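Local coordinates for protein ribonuclease H (Uncultured organism, PDB 4IBN) that probably cleaves RNA in RNA-DNA hybrids endonucleolytically, leaving 5'-phosphomonoester ends, as a magnesium-dependent type 1 ribonuclease H, at residues Trp59-Ala64 and Gly167-Ser172; Arg88-Phe93 and Gly138-Trp143. All coordinates share one frame; numbering follows the deposited sequence.

Interaction 1: Trp59-Ala64 and Gly167-Ser172; sequences WVSEPA and GGQTQS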
# COMPACT_ATOMS: atom_id res chain seq x y z
N TRP A 59 -9.57 -0.68 -2.66
CA TRP A 59 -9.00 -0.65 -3.98
C TRP A 59 -9.42 0.58 -4.77
O TRP A 59 -10.41 1.20 -4.47
CB TRP A 59 -9.31 -1.94 -4.76
CG TRP A 59 -10.72 -2.13 -5.11
CD1 TRP A 59 -11.35 -1.71 -6.22
CD2 TRP A 59 -11.71 -2.80 -4.34
NE1 TRP A 59 -12.65 -2.07 -6.21
CE2 TRP A 59 -12.90 -2.75 -5.06
CE3 TRP A 59 -11.69 -3.47 -3.12
CZ2 TRP A 59 -14.06 -3.29 -4.58
CZ3 TRP A 59 -12.84 -4.01 -2.67
CH2 TRP A 59 -14.00 -3.92 -3.39
N VAL A 60 -8.62 0.89 -5.77
CA VAL A 60 -8.93 1.94 -6.71
C VAL A 60 -8.39 1.62 -8.08
O VAL A 60 -7.58 0.78 -8.20
CB VAL A 60 -8.37 3.26 -6.29
CG1 VAL A 60 -9.01 3.70 -5.01
CG2 VAL A 60 -6.91 3.18 -6.15
N SER A 61 -8.88 2.32 -9.08
CA SER A 61 -8.42 2.08 -10.43
C SER A 61 -8.33 3.35 -11.25
O SER A 61 -8.91 4.32 -10.88
CB SER A 61 -9.33 1.10 -11.13
OG SER A 61 -10.65 1.49 -11.07
N GLU A 62 -7.56 3.29 -12.34
CA GLU A 62 -7.47 4.33 -13.36
C GLU A 62 -7.53 3.66 -14.73
O GLU A 62 -7.05 2.59 -14.88
CB GLU A 62 -6.19 5.12 -13.23
CG GLU A 62 -6.18 5.99 -12.00
CD GLU A 62 -4.90 6.73 -11.74
OE1 GLU A 62 -3.99 6.69 -12.53
OE2 GLU A 62 -4.86 7.38 -10.70
N PRO A 63 -8.17 4.30 -15.69
CA PRO A 63 -8.27 3.71 -17.02
C PRO A 63 -7.04 3.76 -17.94
O PRO A 63 -7.01 3.09 -18.94
CB PRO A 63 -9.43 4.48 -17.63
CG PRO A 63 -9.43 5.74 -16.98
CD PRO A 63 -8.97 5.51 -15.58
N ALA A 64 -6.11 4.64 -17.64
CA ALA A 64 -4.87 4.74 -18.39
C ALA A 64 -3.89 5.25 -17.37
O ALA A 64 -4.06 6.31 -16.88
CB ALA A 64 -5.01 5.70 -19.51
N GLY A 167 -9.52 -4.30 -14.02
CA GLY A 167 -10.41 -4.94 -14.96
C GLY A 167 -11.79 -4.38 -14.97
O GLY A 167 -12.38 -4.22 -15.99
N GLY A 168 -12.29 -4.11 -13.79
CA GLY A 168 -13.63 -3.62 -13.65
C GLY A 168 -13.77 -2.14 -13.61
O GLY A 168 -14.84 -1.63 -13.62
N GLN A 169 -12.65 -1.45 -13.46
CA GLN A 169 -12.64 -0.04 -13.25
C GLN A 169 -13.56 0.37 -12.12
O GLN A 169 -14.35 1.27 -12.27
CB GLN A 169 -12.86 0.77 -14.52
CG GLN A 169 -11.75 0.62 -15.53
CD GLN A 169 -10.39 1.22 -15.11
OE1 GLN A 169 -9.40 0.55 -15.02
NE2 GLN A 169 -10.38 2.47 -14.88
N THR A 170 -13.38 -0.27 -10.97
CA THR A 170 -14.13 0.01 -9.76
C THR A 170 -13.22 0.55 -8.67
O THR A 170 -12.05 0.51 -8.78
CB THR A 170 -14.80 -1.21 -9.19
OG1 THR A 170 -13.83 -2.20 -8.90
CG2 THR A 170 -15.70 -1.78 -10.21
N GLN A 171 -13.84 1.06 -7.62
CA GLN A 171 -13.20 1.53 -6.43
C GLN A 171 -14.02 1.09 -5.25
O GLN A 171 -15.18 0.92 -5.36
CB GLN A 171 -13.14 3.05 -6.41
CG GLN A 171 -12.57 3.68 -7.63
CD GLN A 171 -13.47 3.54 -8.79
OE1 GLN A 171 -14.65 3.73 -8.66
NE2 GLN A 171 -12.92 3.17 -9.93
N SER A 172 -13.39 0.88 -4.12
CA SER A 172 -14.12 0.52 -2.92
C SER A 172 -14.64 1.74 -2.19
O SER A 172 -15.62 1.72 -1.53
CB SER A 172 -13.26 -0.37 -2.02
OG SER A 172 -12.18 0.34 -1.60
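Trp59 CG (chi1 68°) and Ser172 OG (chi1 64°) both sit between their own backbone N and carbonyl carbon, and these two turns fit the groups against each other. The contact belongs to the RNase H fold: strand 53-62 of the central sheet is flanked here by the chain that emerges from helix 153-168, breaking out of helical conformation at Gln169 with positive phi and then running roughly antiparallel to the strand. The opposite flank of the strand is already paired, through Val60 and Glu62, with Ala38 and Gly36 of strand 34-45. Two bonds close a ring between Trp59 and Ser172. Trp59 N donates to Ser172 OG at 3.0 Å, and Ser172 N donates to Trp59 O, also at 3.0 Å. The hydroxyl is gripped a second time by Gly174 O. With OG held to the strand, Ser172 CB settles over one face of the indole, 3.5 Å from the centroid of the six-membered ring of Trp59, in a CH-pi contact. The pyrrole side is tied down separately, since Trp59 NE1 donates to Thr170 OG1 at 2.9 Å, with the hydroxyl tilted somewhat out of the ring plane; face and N-H together would restrict rotation of the indole. Between these points Gln171 CA makes a CA-H...O contact of 3.4 Å with Trp59 O. Farther along the strand, the Gln169 side chain crosses Pro63 at about a right angle, while the carboxylate of Glu62 turns to Thr65, Arg69 and Arg73. Ser61, by contrast, directs its CB to the incoming chain: Ser61 OG donates to Thr170 O at 2.9 Å, approaching from 41° above the carbonyl plane.

Interaction 2: Arg88-Phe93 and Gly138-Trp143; sequences RFRVVF and GHAVEW
Val91 and Val141 lie side by side in a parallel strand pair of the RNase H fold, where strands 90-95 and 140-145 are joined by a beta-alpha-beta crossover through helices 98-113 and 126-136. Main-chain bonds zip the pair: Ala140 N to Phe89 O, Val91 N to Ala140 O (2.9 Å), Glu142 N to Val91 O and Phe93 N to Glu142 O. A side-chain bond extends this pattern, Phe89 N donating to His139 ND1 at 3.0 Å from within the imidazole plane. An alanine in place of His139 would probably leave Phe89 N without this acceptor and open a gap beside Phe89 CB. The Arg88 guanidinium forms a salt bridge with Asp11, while Arg88 CD lies 3.3 Å from Gly138 O. The apolar face carries Val91, Val141, Phe93 and Trp143, with Phe79 of helix 67-82 against both valines. With Phe93 CG anti to its backbone N (chi1 -170°), CG itself comes within 3.7 Å of Trp143 CZ3, which stands over one face of the Phe93 ring toward its rim, the planes 56° apart. Trp143 is itself covered by Val141, whose CG1 sits 3.4 Å above the centre of the indole.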
# COMPACT_ATOMS: atom_id res chain seq x y z
N ARG A 88 -3.96 7.99 15.16
CA ARG A 88 -2.82 7.51 14.43
C ARG A 88 -2.72 6.02 14.59
O ARG A 88 -3.23 5.49 15.49
CB ARG A 88 -1.54 8.18 14.88
CG ARG A 88 -1.48 9.65 14.57
CD ARG A 88 -0.32 10.31 15.30
NE ARG A 88 -0.51 10.41 16.75
CZ ARG A 88 0.15 9.72 17.69
NH1 ARG A 88 1.08 8.82 17.39
NH2 ARG A 88 -0.13 9.94 18.97
N PHE A 89 -2.04 5.37 13.66
CA PHE A 89 -1.90 3.95 13.65
C PHE A 89 -0.42 3.58 13.58
O PHE A 89 0.36 4.31 13.08
CB PHE A 89 -2.54 3.34 12.40
CG PHE A 89 -4.01 3.08 12.48
CD1 PHE A 89 -4.48 1.82 12.50
CD2 PHE A 89 -4.90 4.09 12.46
CE1 PHE A 89 -5.79 1.58 12.53
CE2 PHE A 89 -6.21 3.82 12.51
CZ PHE A 89 -6.65 2.59 12.55
N ARG A 90 -0.09 2.39 14.05
CA ARG A 90 1.15 1.75 13.72
C ARG A 90 0.86 0.75 12.58
O ARG A 90 -0.05 0.05 12.66
CB ARG A 90 1.71 1.03 14.93
CG ARG A 90 2.22 1.94 15.94
CD ARG A 90 2.62 1.20 17.23
NE ARG A 90 1.45 0.95 18.02
CZ ARG A 90 1.37 0.05 18.96
NH1 ARG A 90 2.40 -0.67 19.24
NH2 ARG A 90 0.25 -0.12 19.61
N VAL A 91 1.66 0.76 11.53
CA VAL A 91 1.39 -0.01 10.35
C VAL A 91 2.62 -0.74 9.90
O VAL A 91 3.62 -0.18 9.76
CB VAL A 91 0.92 0.89 9.20
CG1 VAL A 91 0.62 0.11 7.97
CG2 VAL A 91 -0.26 1.73 9.63
N VAL A 92 2.48 -2.01 9.61
CA VAL A 92 3.49 -2.71 8.88
C VAL A 92 2.98 -2.79 7.46
O VAL A 92 1.98 -3.38 7.26
CB VAL A 92 3.67 -4.13 9.41
CG1 VAL A 92 4.70 -4.84 8.62
CG2 VAL A 92 4.06 -4.11 10.83
N PHE A 93 3.68 -2.17 6.52
CA PHE A 93 3.22 -2.08 5.15
C PHE A 93 4.13 -2.91 4.29
O PHE A 93 5.24 -2.62 4.17
CB PHE A 93 3.22 -0.61 4.69
CG PHE A 93 2.52 -0.34 3.36
CD1 PHE A 93 1.31 0.26 3.31
CD2 PHE A 93 3.16 -0.56 2.18
CE1 PHE A 93 0.72 0.53 2.16
CE2 PHE A 93 2.57 -0.28 1.04
CZ PHE A 93 1.34 0.26 1.03
N GLY A 138 1.34 11.23 10.35
CA GLY A 138 1.76 10.91 11.68
C GLY A 138 1.68 9.44 12.05
O GLY A 138 1.90 9.10 13.13
N HIS A 139 1.30 8.59 11.10
CA HIS A 139 1.26 7.19 11.35
C HIS A 139 2.68 6.70 11.39
O HIS A 139 3.50 7.21 10.72
CB HIS A 139 0.51 6.46 10.25
CG HIS A 139 -0.88 6.96 10.05
ND1 HIS A 139 -1.87 6.79 10.97
CD2 HIS A 139 -1.43 7.65 9.03
CE1 HIS A 139 -2.97 7.35 10.53
NE2 HIS A 139 -2.73 7.88 9.36
N ALA A 140 2.94 5.67 12.17
CA ALA A 140 4.26 5.10 12.22
C ALA A 140 4.28 3.83 11.38
O ALA A 140 3.46 2.99 11.57
CB ALA A 140 4.62 4.80 13.61
N VAL A 141 5.22 3.75 10.44
CA VAL A 141 5.22 2.74 9.43
C VAL A 141 6.53 1.99 9.32
O VAL A 141 7.55 2.58 9.34
CB VAL A 141 4.85 3.31 8.07
CG1 VAL A 141 4.59 2.19 7.07
CG2 VAL A 141 3.64 4.18 8.16
N GLU A 142 6.43 0.67 9.25
CA GLU A 142 7.56 -0.15 8.93
C GLU A 142 7.31 -0.60 7.52
O GLU A 142 6.35 -1.22 7.27
CB GLU A 142 7.67 -1.36 9.85
CG GLU A 142 8.71 -2.34 9.41
CD GLU A 142 8.93 -3.52 10.32
OE1 GLU A 142 8.39 -3.57 11.39
OE2 GLU A 142 9.70 -4.38 9.92
N TRP A 143 8.21 -0.24 6.63
CA TRP A 143 8.06 -0.55 5.23
C TRP A 143 8.77 -1.86 4.89
O TRP A 143 9.91 -1.98 5.21
CB TRP A 143 8.63 0.61 4.38
CG TRP A 143 8.00 1.95 4.66
CD1 TRP A 143 8.48 2.93 5.42
CD2 TRP A 143 6.77 2.44 4.14
NE1 TRP A 143 7.64 3.99 5.46
CE2 TRP A 143 6.57 3.70 4.66
CE3 TRP A 143 5.83 1.92 3.29
CZ2 TRP A 143 5.45 4.43 4.38
CZ3 TRP A 143 4.75 2.65 2.99
CH2 TRP A 143 4.55 3.88 3.53

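In the fold
Both interactions reach the same central sheet, but on opposite sides of the chain's centre, about 25 Å apart between centres. Interaction 2 joins two neighbouring parallel strands, one of them the outermost on that side; half of its touching residues are buried, and regular main-chain bonds combine with valines packed against helix 67-82 and Trp143 against helix 98-113. Interaction 1 is a surface contact in which a loop, rather than a regular strand, lies along strand 53-62, so hydroxyls and an indole N-H do much of the bonding. Both segments of interaction 2 fall between those of interaction 1 in the sequence: strand 140-145 leads on to helix 153-168, whose last residues and the chain after them make up 167-172.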